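Local coordinates for B-type Cna protein (Enterococcus faecium, PDB 6FWY) that is of unknown function but contains a thioester domain of a bacterial surface protein, of a kind that probably forms covalent bonds with host targets, at residues A[37-41]-A[103-107]; A[183-189]-A[212-216]. All coordinates share one frame; numbering follows the deposited sequence. Where two conformers were deposited one is given.

Contact 1. Residues A[37-41]-A[103-107]; sequences MISSQ and WYATQ
Gln41 and Trp103 meet because each sends CG anti to its own backbone N, at chi1 -169° and 160°, so that the extended glutamine chain runs across the indole. This is where strand 32-44 packs against helix 99-113 in the thioester domain; the axes of strand 39-41 and helix 103-107 come within 10.1 Å. Gln41 covers one ring face. Its CB stands toward the rim, near the six-membered ring, while CG sits over the five-membered ring at 3.7 Å from the centroid, a CH-pi contact. Farther out, OE1 comes down over the same face to 3.4 Å from Trp103 CG. The amide is turned 79° from the ring plane, an orientation in which NE2 can hydrogen-bond Thr17 OG1 on the adjacent strand 11-21. Tyr51 meets the indole too, with its ring at a shallow angle to it.

The strand backbone closes the far end of the indole: Gln41 N lies 3.3 Å from Trp103 CZ2, and Ser39 O comes in at the ring edge, 3.7 Å from CH2. Next to it, Ser39 OG approaches Gln107 CG at 3.9 Å. Gln107 OE1 accepts a hydrogen bond from Cys52 N on strand 49-52. As in other thioester domains, Gln107 and Cys52 are probably the thioester-forming pair, but here Gln107 is modelled as an intact amide, with NE2 present. The next residue on the helix, Tyr104, reaches Met37, in the irregular part just ahead of residues 39-41, its OH giving a short 2.6 Å hydrogen bond to a lone pair of Met37 O, in the carbonyl plane.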
# COMPACT_ATOMS: atom_id res chain seq x y z
N MET A 37 -10.24 27.07 -5.88
CA MET A 37 -10.03 25.63 -5.97
C MET A 37 -11.06 24.91 -5.10
O MET A 37 -10.78 24.50 -3.97
CB MET A 37 -8.60 25.30 -5.55
CG MET A 37 -7.55 25.79 -6.53
SD MET A 37 -7.67 24.98 -8.13
CE MET A 37 -6.66 25.99 -9.16
N ILE A 38 -12.26 24.79 -5.66
CA ILE A 38 -13.39 24.18 -4.99
C ILE A 38 -13.22 22.65 -5.09
O ILE A 38 -12.45 22.15 -5.93
CB ILE A 38 -14.76 24.61 -5.58
CG1 ILE A 38 -15.05 23.89 -6.92
CG2 ILE A 38 -14.85 26.13 -5.73
CD1 ILE A 38 -16.32 24.31 -7.63
N SER A 39 -13.93 21.93 -4.22
CA SER A 39 -13.88 20.48 -4.23
C SER A 39 -15.08 19.85 -3.53
O SER A 39 -15.71 20.47 -2.65
CB SER A 39 -12.61 19.96 -3.58
OG SER A 39 -12.33 18.65 -4.01
N SER A 40 -15.37 18.62 -3.96
CA SER A 40 -16.39 17.77 -3.34
C SER A 40 -15.72 16.51 -2.80
O SER A 40 -14.97 15.86 -3.51
CB SER A 40 -17.42 17.36 -4.37
OG SER A 40 -18.19 18.45 -4.80
N GLN A 41 -16.02 16.17 -1.56
CA GLN A 41 -15.45 14.97 -0.96
C GLN A 41 -16.17 13.72 -1.53
O GLN A 41 -17.40 13.69 -1.65
CB GLN A 41 -15.58 15.03 0.55
CG GLN A 41 -14.80 13.97 1.31
CD GLN A 41 -15.07 14.04 2.80
OE1 GLN A 41 -14.24 14.53 3.58
NE2 GLN A 41 -16.25 13.62 3.19
N TRP A 103 -9.50 17.29 5.52
CA TRP A 103 -9.71 16.73 4.19
C TRP A 103 -9.20 17.65 3.07
O TRP A 103 -8.49 17.20 2.17
CB TRP A 103 -11.19 16.41 3.96
CG TRP A 103 -11.54 16.30 2.50
CD1 TRP A 103 -11.16 15.33 1.62
CD2 TRP A 103 -12.34 17.21 1.77
NE1 TRP A 103 -11.67 15.59 0.38
CE2 TRP A 103 -12.40 16.74 0.44
CE3 TRP A 103 -12.99 18.41 2.10
CZ2 TRP A 103 -13.11 17.41 -0.57
CZ3 TRP A 103 -13.69 19.08 1.10
CH2 TRP A 103 -13.75 18.57 -0.22
N TYR A 104 -9.54 18.94 3.13
CA TYR A 104 -9.12 19.88 2.07
C TYR A 104 -7.61 20.04 2.02
O TYR A 104 -7.02 20.10 0.93
CB TYR A 104 -9.80 21.24 2.24
CG TYR A 104 -9.57 22.17 1.07
CD1 TYR A 104 -10.35 22.09 -0.07
CD2 TYR A 104 -8.57 23.12 1.12
CE1 TYR A 104 -10.14 22.95 -1.15
CE2 TYR A 104 -8.35 23.99 0.05
CZ TYR A 104 -9.14 23.89 -1.08
OH TYR A 104 -8.94 24.74 -2.12
N ALA A 105 -6.98 20.13 3.19
CA ALA A 105 -5.51 20.15 3.30
C ALA A 105 -4.90 18.97 2.59
O ALA A 105 -3.91 19.12 1.89
CB ALA A 105 -5.08 20.13 4.77
N THR A 106 -5.50 17.80 2.74
CA THR A 106 -5.01 16.60 2.08
C THR A 106 -5.24 16.70 0.56
O THR A 106 -4.35 16.35 -0.21
CB THR A 106 -5.63 15.31 2.69
OG1 THR A 106 -5.59 15.38 4.12
CG2 THR A 106 -4.86 14.11 2.27
N GLN A 107 -6.40 17.18 0.14
CA GLN A 107 -6.69 17.37 -1.29
C GLN A 107 -5.71 18.39 -1.92
O GLN A 107 -5.34 18.26 -3.09
CB GLN A 107 -8.15 17.81 -1.48
CG GLN A 107 -8.57 18.17 -2.91
CD GLN A 107 -8.36 17.03 -3.89
OE1 GLN A 107 -9.10 16.07 -3.89
NE2 GLN A 107 -7.33 17.14 -4.72

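Contact 2. Residues A[183-189]-A[212-216]; sequences KTGNAKL and NTVKL
Ala187 and Val214 form the tight centre of this contact, an antiparallel hydrogen-bonded pair gripped from both sides. Ala187 N donates a hydrogen bond to Val214 O at 3.0 Å, and Val214 N donates one to Ala187 O at 2.9 Å. Two residues along, Leu189 N adds a nearly straight bond of 2.9 Å to Asn212 O. Ala187 O takes a second, weaker approach from Thr213 CA at 3.3 Å, a CA-H...O contact.

On the buried face the small CB of Ala187 touches two branches, 3.9 Å from Val214 CG2 and 4.0 Å from Leu216 CD2. The other branch of Val214, CG1, faces Leu189 CD1, and these two side chains cross at about a right angle. Beneath them lie Phe159, Ile161, Ile201 and Phe220, all on the five-stranded antiparallel sheet, so the arrangement is a beta sandwich: the short strand 213-215 pairs with one edge of strand 185-191, strand 231-250 with the other, and their apolar side chains pack against the second layer.

Turned to the opposite face are Lys188 and Thr213, and here the fit is much looser. Lys188 is exposed and modelled in two conformers. Thr213 does most of the touching: with CG2 anti to the backbone N, its methyl reaches across to the amide of Asn186, 3.8 Å from CG, while OG1 hydrogen-bonds Asn211 O. Asn186 holds CG between its backbone N and carbonyl carbon (chi1 59°), which raises the amide beside that methyl. Toward the start of strand 185-191 backbone pairing gives way to side-chain contact, and Leu216 CD1 settles 3.5 Å from Lys183 O.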
# COMPACT_ATOMS: atom_id res chain seq x y z
N LYS A 183 3.05 -8.08 6.21
CA LYS A 183 1.69 -8.22 5.68
C LYS A 183 1.12 -9.58 6.09
O LYS A 183 1.86 -10.52 6.34
CB LYS A 183 1.69 -8.09 4.15
CG LYS A 183 2.36 -6.83 3.59
CD LYS A 183 1.62 -5.55 3.95
CE LYS A 183 2.40 -4.29 3.54
NZ LYS A 183 2.67 -4.23 2.08
N THR A 184 -0.21 -9.67 6.13
CA THR A 184 -0.90 -10.92 6.47
C THR A 184 -1.15 -11.73 5.19
O THR A 184 -1.36 -11.17 4.09
CB THR A 184 -2.23 -10.67 7.24
OG1 THR A 184 -3.23 -10.14 6.36
CG2 THR A 184 -2.03 -9.66 8.40
N GLY A 185 -1.10 -13.05 5.34
CA GLY A 185 -1.26 -13.99 4.24
C GLY A 185 -0.56 -15.31 4.55
O GLY A 185 -0.55 -15.74 5.69
N ASN A 186 -0.00 -15.95 3.52
CA ASN A 186 0.76 -17.21 3.68
C ASN A 186 1.81 -17.30 2.58
O ASN A 186 1.89 -16.41 1.74
CB ASN A 186 -0.18 -18.45 3.66
CG ASN A 186 -0.98 -18.57 2.38
OD1 ASN A 186 -0.53 -18.25 1.29
ND2 ASN A 186 -2.19 -19.06 2.52
N ALA A 187 2.61 -18.35 2.61
CA ALA A 187 3.62 -18.60 1.59
C ALA A 187 3.57 -20.03 1.08
O ALA A 187 3.20 -20.96 1.80
CB ALA A 187 5.01 -18.28 2.13
N LYS A 188 3.94 -20.17 -0.19
CA LYS A 188 4.02 -21.44 -0.89
C LYS A 188 5.49 -21.77 -1.10
O LYS A 188 6.25 -20.94 -1.61
CB LYS A 188 3.32 -21.34 -2.25
CG LYS A 188 3.54 -22.52 -3.19
CD LYS A 188 2.41 -22.73 -4.19
CE LYS A 188 2.35 -24.18 -4.60
NZ LYS A 188 2.19 -24.28 -6.07
N LEU A 189 5.89 -22.99 -0.73
CA LEU A 189 7.26 -23.44 -0.97
C LEU A 189 7.41 -24.02 -2.37
O LEU A 189 6.55 -24.78 -2.81
CB LEU A 189 7.65 -24.48 0.09
CG LEU A 189 7.51 -24.02 1.55
CD1 LEU A 189 8.08 -25.09 2.46
CD2 LEU A 189 8.25 -22.69 1.80
N ASN A 212 2.24 -27.86 0.67
CA ASN A 212 3.42 -26.96 0.55
C ASN A 212 3.20 -25.52 1.02
O ASN A 212 3.92 -24.61 0.59
CB ASN A 212 3.99 -26.98 -0.89
CG ASN A 212 4.78 -28.24 -1.20
OD1 ASN A 212 4.36 -29.03 -2.04
ND2 ASN A 212 5.87 -28.49 -0.47
N THR A 213 2.26 -25.30 1.94
CA THR A 213 1.90 -23.95 2.38
C THR A 213 2.30 -23.74 3.84
O THR A 213 2.09 -24.61 4.66
CB THR A 213 0.39 -23.70 2.15
OG1 THR A 213 0.07 -23.99 0.79
CG2 THR A 213 0.01 -22.23 2.43
N VAL A 214 2.90 -22.59 4.14
CA VAL A 214 3.36 -22.25 5.49
C VAL A 214 2.77 -20.92 5.92
O VAL A 214 2.34 -20.10 5.09
CB VAL A 214 4.90 -22.20 5.61
CG1 VAL A 214 5.52 -23.53 5.26
CG2 VAL A 214 5.52 -21.12 4.72
N LYS A 215 2.75 -20.69 7.23
CA LYS A 215 2.27 -19.44 7.78
C LYS A 215 3.40 -18.42 7.81
O LYS A 215 4.55 -18.80 7.84
CB LYS A 215 1.69 -19.67 9.17
CG LYS A 215 0.34 -20.36 9.10
CD LYS A 215 0.04 -21.14 10.37
CE LYS A 215 -1.45 -21.44 10.52
NZ LYS A 215 -2.18 -20.30 11.16
N LEU A 216 3.02 -17.15 7.79
CA LEU A 216 3.94 -16.01 7.97
C LEU A 216 4.04 -15.65 9.44
O LEU A 216 3.06 -15.77 10.17
CB LEU A 216 3.44 -14.80 7.20
CG LEU A 216 3.17 -14.99 5.72
CD1 LEU A 216 2.78 -13.66 5.07
CD2 LEU A 216 4.39 -15.57 5.02

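How the contacts relate
Contact 1 and contact 2 lie on opposite sides of the chain's centre, about 40 Å between centres and about 20 Å between nearest atoms, yet strands of the same large antiparallel sheet take part in both. In contact 1 that sheet meets a helix: Trp103 contributes the largest share of the buried surface, and the only hydrogen bond across runs from a side chain to a backbone carbonyl. Contact 2 joins two strands within the sheet, so backbone bonds do the holding and alanine, valine and leucine pack on the buried face. Both are partly buried. Contact 1 has no exposed residue among those that touch, whereas contact 2 has one apolar face and one open to solvent.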